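Local coordinates for Lmo2812 protein (Listeria monocytogenes EGD-e, PDB 5ZQA) that is a penicillin-binding protein that probably trims cell-wall peptidoglycan as a serine-type D-Ala-D-Ala carboxypeptidase, at residues F70-A75 against L81-K86; A102-R107 against K205-E210; K184-H189 against G245-S250. One frame throughout, in Å; residues are numbered along the deposited sequence.

Contact 1: residues F70-A75 against L81-K86; sequences FLVLEA and LSWDEK. With MG (magnesium ion), chain B.
L73 lays its CD2 methyl against the outer rim of the W83 indole, in the plane of the ring and 3.7 Å from W83 CZ2. R112 (cation-pi) and Y115 (edge-to-face), both on helix 111-120, also meet the ring. The preceding residue, V72, reaches the same six-membered ring obliquely, its CG1 methyl 4.1 Å from W83 CH2. That methyl stands anti to the backbone N (chi1 167°), a setting that also brings it to L81, where V72 CG1 lies 3.8 Å from L81 CD2. A75 then meets L81 closer to the backbone, with A75 CB 3.6 Å from L81 CB. V72, L73 and A75 are thus packed by L81 and W83 as the chain doubles back, the end of L73 bending round to join in.

In the returning loop S82 to E85 form a type I turn, and E85 OE2 reaches back to accept from S82 N at 3.0 Å, on the anti side of the carboxylate, while E85 OE1 pairs with R133.

E74 sits elsewhere on the helix, binding a magnesium ion through OE1 at 2.1 Å; four waters also coordinate that metal. The contact is an apolar helix-to-loop return along the C-terminal half of helix 65-77, whose first residue, K65, ends the SxxK motif begun by the predicted acylated serine S62, as in penicillin-binding proteins.

Contact 2: residues A102-R107 against K205-E210; sequences AITQKR and KGAKLE
T104 and A207 meet through methyl groups, T104 CG2 standing 4.4 Å from A207 CB. Both side chains leave the backbone heading for the opposite segment, yet the backbones stay well separated, with T104 CA 7.7 Å from A207 CA, and the methyls only just meet. The second apolar touch comes from the aliphatic parts of two lysines: K106 CG is 4.2 Å from K205 CD. This is thin surface packing, burying 157 Å² in all, and W109 of strand 108-110 adds to it by touching both T104 and A207.

No hydrogen bond joins the two segments directly; one lies inside 102-107. At the end of helix 100-104, Q105 leaves the helix with positive phi, and the chain turns so that the K106 N-H points back at T104 OG1, 3.3 Å away and nearly straight at 163°. This is an ST turn, and the same hydroxyl is also bonded to L100 O one turn earlier in the helix. The contact joins a helix end to the loop leading into strand 208-210, which pairs antiparallel with strand 200-202 in a two-stranded sheet.

Charge enters through the two lysines. K106 NZ and K205 NZ stand 5.7 Å apart, like charges near each other without touching, which would be expected to disfavour a closer approach of their ends. K205 bends at its last two torsions (chi3 -77°, chi4 -59°), and its ammonium group hydrogen-bonds to T108 O, just beyond 102-107, and makes a cation-pi contact with W109.

Contact 3: residues K184-H189 against G245-S250; sequences KLISTH and GKRVIS. With MG (magnesium ion), chain C.
I186 and I249 reach for each other tip to tip, their CD1 methyls 4.2 Å apart, and this is the apolar part of the contact. I186 runs its CG1 branch out beside the backbone N (chi1 -68°), which leaves CG2 anti to that N and turned to a different partner. T240 of strand 236-243 touches both isoleucines, so helix 175-188 packs across two neighbouring strands of the five-stranded antiparallel sheet.

The other branch meets an arginine. I186 CG2 comes obliquely to R247, 4.1 Å from R247 CD, a contact with the aliphatic part of that chain. R247 runs extended at first and then bends at chi3 (-66°), and its guanidinium is held by polar partners within the sheet: NH1 bonds to T240 OG1 and forms a salt bridge with D223.

At the helix end, K184 O takes two donors, the T188 N-H at 3.0 Å and T188 OG1 at 2.8 Å, which approach from opposite faces of the carbonyl plane. Just beyond, H189 leaves the helix and binds a magnesium ion through ND1 at 2.1 Å; E191 and a water also bind this ion.

A buried arginine charge is thus met by D223 and T240, leaving CD to pack on I186, while the metal bond at ND1 should help to fix the ring rotation of H189.

In the fold
Contacts 1 and 3 touch: their centres are 21 Å apart, but E74 OE2 lies 2.7 Å from H189 NE2, a probable hydrogen bond between helix 65-77 and the end of helix 175-188. Contact 3 carries on from there to strand 246-255, whereas contact 2 sits on the surface, about 17 Å from contact 3 by nearest atoms and about 6 Å from contact 1. Along the chain contact 1 closes first, and contacts 2 and 3 then interleave. In this S11, penicillin-binding fold contact 3 ties helix 175-188 to the five-stranded sheet, contact 2 a helix end to the 200-210 hairpin, and contact 1 stays within the helical part.

Contact 1: residues F70-A75 against L81-K86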
loop_
_atom_site.group_PDB
_atom_site.type_symbol
_atom_site.label_atom_id
_atom_site.label_comp_id
_atom_site.label_asym_id
_atom_site.label_seq_id
_atom_site.Cartn_x
_atom_site.Cartn_y
_atom_site.Cartn_z
ATOM N N PHE A 70 -2.071 6.748 5.368
ATOM C CA PHE A 70 -1.658 7.173 6.706
ATOM C C PHE A 70 -1.983 8.641 6.935
ATOM O O PHE A 70 -2.556 9.007 7.963
ATOM C CB PHE A 70 -0.154 6.924 6.925
ATOM C CG PHE A 70 0.302 7.206 8.329
ATOM C CD1 PHE A 70 0.179 6.246 9.314
ATOM C CD2 PHE A 70 0.816 8.448 8.674
ATOM C CE1 PHE A 70 0.589 6.504 10.616
ATOM C CE2 PHE A 70 1.222 8.707 9.965
ATOM C CZ PHE A 70 1.106 7.731 10.935
ATOM N N LEU A 71 -1.652 9.474 5.956
ATOM C CA LEU A 71 -1.871 10.904 6.090
ATOM C C LEU A 71 -3.360 11.300 6.045
ATOM O O LEU A 71 -3.771 12.243 6.733
ATOM C CB LEU A 71 -1.068 11.649 5.016
ATOM C CG LEU A 71 0.431 11.608 5.334
ATOM C CD1 LEU A 71 1.254 12.152 4.171
ATOM C CD2 LEU A 71 0.758 12.379 6.613
ATOM N N VAL A 72 -4.165 10.580 5.270
ATOM C CA VAL A 72 -5.611 10.770 5.286
ATOM C C VAL A 72 -6.181 10.445 6.657
ATOM O O VAL A 72 -6.951 11.229 7.225
ATOM C CB VAL A 72 -6.290 9.900 4.215
ATOM C CG1 VAL A 72 -7.792 9.848 4.423
ATOM C CG2 VAL A 72 -5.941 10.438 2.822
ATOM N N LEU A 73 -5.764 9.310 7.206
ATOM C CA LEU A 73 -6.276 8.855 8.497
ATOM C C LEU A 73 -5.829 9.789 9.634
ATOM O O LEU A 73 -6.617 10.082 10.549
ATOM C CB LEU A 73 -5.832 7.418 8.752
ATOM C CG LEU A 73 -6.493 6.430 7.788
ATOM C CD1 LEU A 73 -5.816 5.072 7.853
ATOM C CD2 LEU A 73 -7.979 6.296 8.079
ATOM N N GLU A 74 -4.588 10.279 9.567
ATOM C CA GLU A 74 -4.119 11.298 10.517
ATOM C C GLU A 74 -4.987 12.560 10.447
ATOM O O GLU A 74 -5.411 13.099 11.469
ATOM C CB GLU A 74 -2.654 11.675 10.247
ATOM C CG GLU A 74 -1.649 10.578 10.558
ATOM C CD GLU A 74 -1.422 10.423 12.046
ATOM O OE1 GLU A 74 -0.820 11.340 12.652
ATOM O OE2 GLU A 74 -1.870 9.405 12.620
ATOM N N ALA A 75 -5.270 13.011 9.232
ATOM C CA ALA A 75 -6.052 14.233 9.035
ATOM C C ALA A 75 -7.442 14.098 9.633
ATOM O O ALA A 75 -7.943 15.028 10.277
ATOM C CB ALA A 75 -6.146 14.578 7.551
ATOM N N LEU A 81 -9.954 16.896 8.279
ATOM C CA LEU A 81 -10.540 16.271 7.096
ATOM C C LEU A 81 -11.777 15.503 7.526
ATOM O O LEU A 81 -11.766 14.857 8.573
ATOM C CB LEU A 81 -9.529 15.337 6.419
ATOM C CG LEU A 81 -9.934 14.624 5.123
ATOM C CD1 LEU A 81 -9.985 15.588 3.952
ATOM C CD2 LEU A 81 -8.978 13.471 4.823
ATOM N N SER A 82 -12.848 15.588 6.740
ATOM C CA SER A 82 -14.061 14.835 7.025
ATOM C C SER A 82 -14.310 13.778 5.960
ATOM O O SER A 82 -14.054 14.005 4.780
ATOM C CB SER A 82 -15.264 15.775 7.120
ATOM O OG SER A 82 -15.127 16.636 8.237
ATOM N N TRP A 83 -14.807 12.617 6.383
ATOM C CA TRP A 83 -15.071 11.527 5.461
ATOM C C TRP A 83 -16.133 11.877 4.409
ATOM O O TRP A 83 -16.170 11.260 3.342
ATOM C CB TRP A 83 -15.510 10.279 6.228
ATOM C CG TRP A 83 -14.420 9.577 6.989
ATOM C CD1 TRP A 83 -14.359 9.385 8.338
ATOM C CD2 TRP A 83 -13.251 8.958 6.445
ATOM N NE1 TRP A 83 -13.226 8.678 8.670
ATOM C CE2 TRP A 83 -12.527 8.407 7.522
ATOM C CE3 TRP A 83 -12.745 8.811 5.153
ATOM C CZ2 TRP A 83 -11.324 7.731 7.349
ATOM C CZ3 TRP A 83 -11.548 8.134 4.983
ATOM C CH2 TRP A 83 -10.853 7.598 6.076
ATOM N N ASP A 84 -16.989 12.858 4.700
ATOM C CA ASP A 84 -18.073 13.181 3.772
ATOM C C ASP A 84 -17.770 14.358 2.846
ATOM O O ASP A 84 -18.640 14.769 2.077
ATOM C CB ASP A 84 -19.367 13.471 4.543
ATOM C CG ASP A 84 -19.295 14.759 5.337
ATOM O OD1 ASP A 84 -18.181 15.153 5.740
ATOM O OD2 ASP A 84 -20.364 15.375 5.562
ATOM N N GLU A 85 -16.564 14.916 2.910
ATOM C CA GLU A 85 -16.189 15.931 1.927
ATOM C C GLU A 85 -16.245 15.317 0.540
ATOM O O GLU A 85 -15.859 14.162 0.361
ATOM C CB GLU A 85 -14.792 16.481 2.191
ATOM C CG GLU A 85 -14.648 17.211 3.505
ATOM C CD GLU A 85 -13.285 17.846 3.642
ATOM O OE1 GLU A 85 -12.779 18.375 2.628
ATOM O OE2 GLU A 85 -12.725 17.805 4.753
ATOM N N LYS A 86 -16.715 16.088 -0.437
ATOM C CA LYS A 86 -16.819 15.612 -1.815
ATOM C C LYS A 86 -15.744 16.281 -2.650
ATOM O O LYS A 86 -15.640 17.514 -2.692
ATOM C CB LYS A 86 -18.208 15.897 -2.396
ATOM C CG LYS A 86 -19.335 15.216 -1.634
ATOM C CD LYS A 86 -19.466 13.766 -2.060
ATOM C CE LYS A 86 -20.388 12.987 -1.127
ATOM N NZ LYS A 86 -21.758 13.569 -1.053
HETATM MG MG MG B . -0.852 11.735 14.758
HETATM O O HOH W 1 -1.068 9.647 15.007
HETATM O O HOH W 2 -2.984 11.920 14.739
HETATM O O HOH W 3 1.215 11.674 14.569
HETATM O O HOH W 4 -0.742 13.677 14.501
#

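Contact 2: residues A102-R107 against K205-E210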
loop_
_atom_site.group_PDB
_atom_site.type_symbol
_atom_site.label_atom_id
_atom_site.label_comp_id
_atom_site.label_asym_id
_atom_site.label_seq_id
_atom_site.Cartn_x
_atom_site.Cartn_y
_atom_site.Cartn_z
ATOM N N ALA A 102 -12.109 6.022 -14.927
ATOM C CA ALA A 102 -12.199 5.239 -16.165
ATOM C C ALA A 102 -13.311 4.210 -16.092
ATOM O O ALA A 102 -14.021 4.000 -17.072
ATOM C CB ALA A 102 -10.867 4.562 -16.474
ATOM N N ILE A 103 -13.497 3.583 -14.934
ATOM C CA ILE A 103 -14.498 2.525 -14.841
ATOM C C ILE A 103 -15.867 2.996 -14.333
ATOM O O ILE A 103 -16.824 2.223 -14.353
ATOM C CB ILE A 103 -14.007 1.362 -13.943
ATOM C CG1 ILE A 103 -13.835 1.819 -12.497
ATOM C CG2 ILE A 103 -12.696 0.781 -14.487
ATOM C CD1 ILE A 103 -13.625 0.675 -11.511
ATOM N N THR A 104 -15.979 4.246 -13.882
ATOM C CA THR A 104 -17.266 4.734 -13.368
ATOM C C THR A 104 -17.807 5.928 -14.138
ATOM O O THR A 104 -19.025 6.151 -14.166
ATOM C CB THR A 104 -17.178 5.147 -11.868
ATOM O OG1 THR A 104 -16.260 6.238 -11.726
ATOM C CG2 THR A 104 -16.728 3.975 -11.008
ATOM N N GLN A 105 -16.908 6.700 -14.744
ATOM C CA GLN A 105 -17.247 7.973 -15.384
ATOM C C GLN A 105 -17.959 8.948 -14.433
ATOM O O GLN A 105 -18.756 9.785 -14.858
ATOM C CB GLN A 105 -18.101 7.724 -16.637
ATOM C CG GLN A 105 -17.420 6.808 -17.651
ATOM C CD GLN A 105 -16.207 7.457 -18.283
ATOM O OE1 GLN A 105 -15.103 6.912 -18.244
ATOM N NE2 GLN A 105 -16.407 8.628 -18.874
ATOM N N LYS A 106 -17.656 8.838 -13.141
ATOM C CA LYS A 106 -18.141 9.794 -12.150
ATOM C C LYS A 106 -16.960 10.602 -11.629
ATOM O O LYS A 106 -15.931 10.042 -11.242
ATOM C CB LYS A 106 -18.854 9.087 -10.993
ATOM C CG LYS A 106 -20.091 8.308 -11.414
ATOM C CD LYS A 106 -21.168 9.238 -11.929
ATOM C CE LYS A 106 -22.398 9.209 -11.045
ATOM N NZ LYS A 106 -23.458 10.120 -11.566
ATOM N N ARG A 107 -17.111 11.924 -11.630
ATOM C CA ARG A 107 -16.018 12.816 -11.267
ATOM C C ARG A 107 -15.924 13.059 -9.764
ATOM O O ARG A 107 -14.826 13.188 -9.218
ATOM C CB ARG A 107 -16.185 14.152 -12.002
ATOM C CG ARG A 107 -15.135 15.196 -11.688
ATOM C CD ARG A 107 -13.776 14.772 -12.198
ATOM N NE ARG A 107 -13.772 14.617 -13.653
ATOM C CZ ARG A 107 -12.851 13.937 -14.330
ATOM N NH1 ARG A 107 -11.856 13.330 -13.692
ATOM N NH2 ARG A 107 -12.929 13.855 -15.654
ATOM N N LYS A 205 -21.382 5.892 -2.773
ATOM C CA LYS A 205 -22.073 6.315 -3.987
ATOM C C LYS A 205 -22.899 5.160 -4.557
ATOM O O LYS A 205 -23.991 5.369 -5.094
ATOM C CB LYS A 205 -21.082 6.842 -5.033
ATOM C CG LYS A 205 -21.752 7.588 -6.188
ATOM C CD LYS A 205 -20.765 7.986 -7.272
ATOM C CE LYS A 205 -19.947 9.180 -6.862
ATOM N NZ LYS A 205 -20.780 10.389 -6.562
ATOM N N GLY A 206 -22.385 3.939 -4.437
ATOM C CA GLY A 206 -23.115 2.768 -4.889
ATOM C C GLY A 206 -22.281 1.755 -5.662
ATOM O O GLY A 206 -22.569 0.557 -5.634
ATOM N N ALA A 207 -21.248 2.233 -6.355
ATOM C CA ALA A 207 -20.397 1.360 -7.158
ATOM C C ALA A 207 -19.643 0.370 -6.283
ATOM O O ALA A 207 -19.183 0.722 -5.193
ATOM C CB ALA A 207 -19.417 2.184 -7.973
ATOM N N LYS A 208 -19.508 -0.860 -6.768
ATOM C CA LYS A 208 -18.753 -1.876 -6.050
ATOM C C LYS A 208 -17.352 -1.983 -6.625
ATOM O O LYS A 208 -17.174 -2.091 -7.841
ATOM C CB LYS A 208 -19.477 -3.231 -6.093
ATOM C CG LYS A 208 -20.857 -3.184 -5.429
ATOM C CD LYS A 208 -21.436 -4.568 -5.106
ATOM C CE LYS A 208 -20.390 -5.676 -5.221
ATOM N NZ LYS A 208 -20.972 -7.052 -5.161
ATOM N N LEU A 209 -16.365 -1.932 -5.738
ATOM C CA LEU A 209 -14.964 -1.984 -6.131
ATOM C C LEU A 209 -14.351 -3.323 -5.740
ATOM O O LEU A 209 -14.630 -3.837 -4.668
ATOM C CB LEU A 209 -14.195 -0.834 -5.487
ATOM C CG LEU A 209 -14.796 0.544 -5.785
ATOM C CD1 LEU A 209 -13.873 1.639 -5.343
ATOM C CD2 LEU A 209 -15.136 0.715 -7.265
ATOM N N GLU A 210 -13.515 -3.879 -6.614
ATOM C CA GLU A 210 -12.922 -5.191 -6.375
ATOM C C GLU A 210 -11.488 -5.080 -5.890
ATOM O O GLU A 210 -10.680 -4.374 -6.488
ATOM C CB GLU A 210 -12.959 -6.034 -7.646
ATOM C CG GLU A 210 -14.338 -6.521 -8.030
ATOM C CD GLU A 210 -14.721 -7.828 -7.364
ATOM O OE1 GLU A 210 -14.206 -8.115 -6.260
ATOM O OE2 GLU A 210 -15.522 -8.580 -7.959
#

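Contact 3: residues K184-H189 against G245-S250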
loop_
_atom_site.group_PDB
_atom_site.type_symbol
_atom_site.label_atom_id
_atom_site.label_comp_id
_atom_site.label_asym_id
_atom_site.label_seq_id
_atom_site.Cartn_x
_atom_site.Cartn_y
_atom_site.Cartn_z
ATOM N N LYS A 184 3.699 0.893 11.318
ATOM C CA LYS A 184 3.244 2.147 11.907
ATOM C C LYS A 184 1.809 2.460 11.490
ATOM O O LYS A 184 1.007 2.937 12.291
ATOM C CB LYS A 184 4.172 3.298 11.504
ATOM C CG LYS A 184 3.891 4.599 12.226
ATOM C CD LYS A 184 4.376 4.573 13.662
ATOM C CE LYS A 184 5.891 4.458 13.745
ATOM N NZ LYS A 184 6.346 4.668 15.145
ATOM N N LEU A 185 1.490 2.196 10.226
ATOM C CA LEU A 185 0.134 2.420 9.740
ATOM C C LEU A 185 -0.867 1.545 10.499
ATOM O O LEU A 185 -1.902 2.027 10.972
ATOM C CB LEU A 185 0.058 2.151 8.229
ATOM C CG LEU A 185 -1.333 2.141 7.594
ATOM C CD1 LEU A 185 -2.015 3.488 7.724
ATOM C CD2 LEU A 185 -1.235 1.731 6.119
ATOM N N ILE A 186 -0.546 0.264 10.643
ATOM C CA ILE A 186 -1.441 -0.670 11.309
ATOM C C ILE A 186 -1.550 -0.399 12.823
ATOM O O ILE A 186 -2.646 -0.461 13.386
ATOM C CB ILE A 186 -0.986 -2.119 11.039
ATOM C CG1 ILE A 186 -1.193 -2.464 9.559
ATOM C CG2 ILE A 186 -1.736 -3.119 11.929
ATOM C CD1 ILE A 186 -0.533 -3.778 9.149
ATOM N N SER A 187 -0.443 -0.071 13.485
ATOM C CA SER A 187 -0.489 0.175 14.932
ATOM C C SER A 187 -1.203 1.494 15.261
ATOM O O SER A 187 -1.936 1.591 16.250
ATOM C CB SER A 187 0.927 0.161 15.517
ATOM O OG SER A 187 1.697 1.251 15.051
ATOM N N THR A 188 -0.999 2.505 14.425
ATOM C CA THR A 188 -1.584 3.823 14.656
ATOM C C THR A 188 -3.043 3.886 14.211
ATOM O O THR A 188 -3.874 4.567 14.839
ATOM C CB THR A 188 -0.782 4.908 13.919
ATOM O OG1 THR A 188 0.602 4.810 14.289
ATOM C CG2 THR A 188 -1.295 6.286 14.273
ATOM N N HIS A 189 -3.349 3.174 13.130
ATOM C CA HIS A 189 -4.693 3.154 12.561
ATOM C C HIS A 189 -5.127 1.732 12.256
ATOM O O HIS A 189 -5.247 1.359 11.091
ATOM C CB HIS A 189 -4.758 4.014 11.287
ATOM C CG HIS A 189 -4.402 5.444 11.524
ATOM N ND1 HIS A 189 -5.277 6.336 12.103
ATOM C CD2 HIS A 189 -3.246 6.120 11.323
ATOM C CE1 HIS A 189 -4.686 7.511 12.223
ATOM N NE2 HIS A 189 -3.451 7.407 11.765
ATOM N N GLY A 245 -2.502 -13.918 18.296
ATOM C CA GLY A 245 -1.991 -12.670 18.840
ATOM C C GLY A 245 -0.685 -12.174 18.236
ATOM O O GLY A 245 -0.182 -11.118 18.626
ATOM N N LYS A 246 -0.138 -12.929 17.286
ATOM C CA LYS A 246 1.110 -12.571 16.633
ATOM C C LYS A 246 0.819 -12.094 15.220
ATOM O O LYS A 246 0.217 -12.820 14.442
ATOM C CB LYS A 246 2.075 -13.764 16.599
ATOM C CG LYS A 246 3.233 -13.607 15.608
ATOM C CD LYS A 246 4.097 -14.854 15.560
ATOM C CE LYS A 246 5.141 -14.755 14.459
ATOM N NZ LYS A 246 5.991 -15.975 14.396
ATOM N N ARG A 247 1.246 -10.876 14.900
ATOM C CA ARG A 247 1.063 -10.351 13.554
ATOM C C ARG A 247 2.381 -10.334 12.797
ATOM O O ARG A 247 3.433 -10.016 13.364
ATOM C CB ARG A 247 0.457 -8.941 13.599
ATOM C CG ARG A 247 0.310 -8.310 12.204
ATOM C CD ARG A 247 -0.491 -6.996 12.208
ATOM N NE ARG A 247 -1.891 -7.217 12.578
ATOM C CZ ARG A 247 -2.833 -7.645 11.739
ATOM N NH1 ARG A 247 -2.540 -7.899 10.472
ATOM N NH2 ARG A 247 -4.082 -7.827 12.174
ATOM N N VAL A 248 2.326 -10.697 11.517
ATOM C CA VAL A 248 3.512 -10.597 10.676
ATOM C C VAL A 248 3.183 -9.716 9.484
ATOM O O VAL A 248 2.008 -9.533 9.131
ATOM C CB VAL A 248 4.025 -11.973 10.196
ATOM C CG1 VAL A 248 4.358 -12.867 11.404
ATOM C CG2 VAL A 248 3.017 -12.647 9.278
ATOM N N ILE A 249 4.224 -9.124 8.908
ATOM C CA ILE A 249 4.093 -8.337 7.696
ATOM C C ILE A 249 5.081 -8.877 6.676
ATOM O O ILE A 249 6.273 -9.019 6.967
ATOM C CB ILE A 249 4.347 -6.852 7.955
ATOM C CG1 ILE A 249 3.246 -6.292 8.861
ATOM C CG2 ILE A 249 4.380 -6.080 6.631
ATOM C CD1 ILE A 249 3.488 -4.849 9.282
ATOM N N SER A 250 4.577 -9.217 5.494
ATOM C CA SER A 250 5.429 -9.717 4.418
ATOM C C SER A 250 5.571 -8.667 3.330
ATOM O O SER A 250 4.634 -7.922 3.056
ATOM C CB SER A 250 4.851 -11.009 3.837
ATOM O OG SER A 250 3.575 -10.771 3.251
HETATM MG MG MG C . -7.325 6.056 12.332
HETATM O O HOH W 5 -8.273 7.671 11.517
#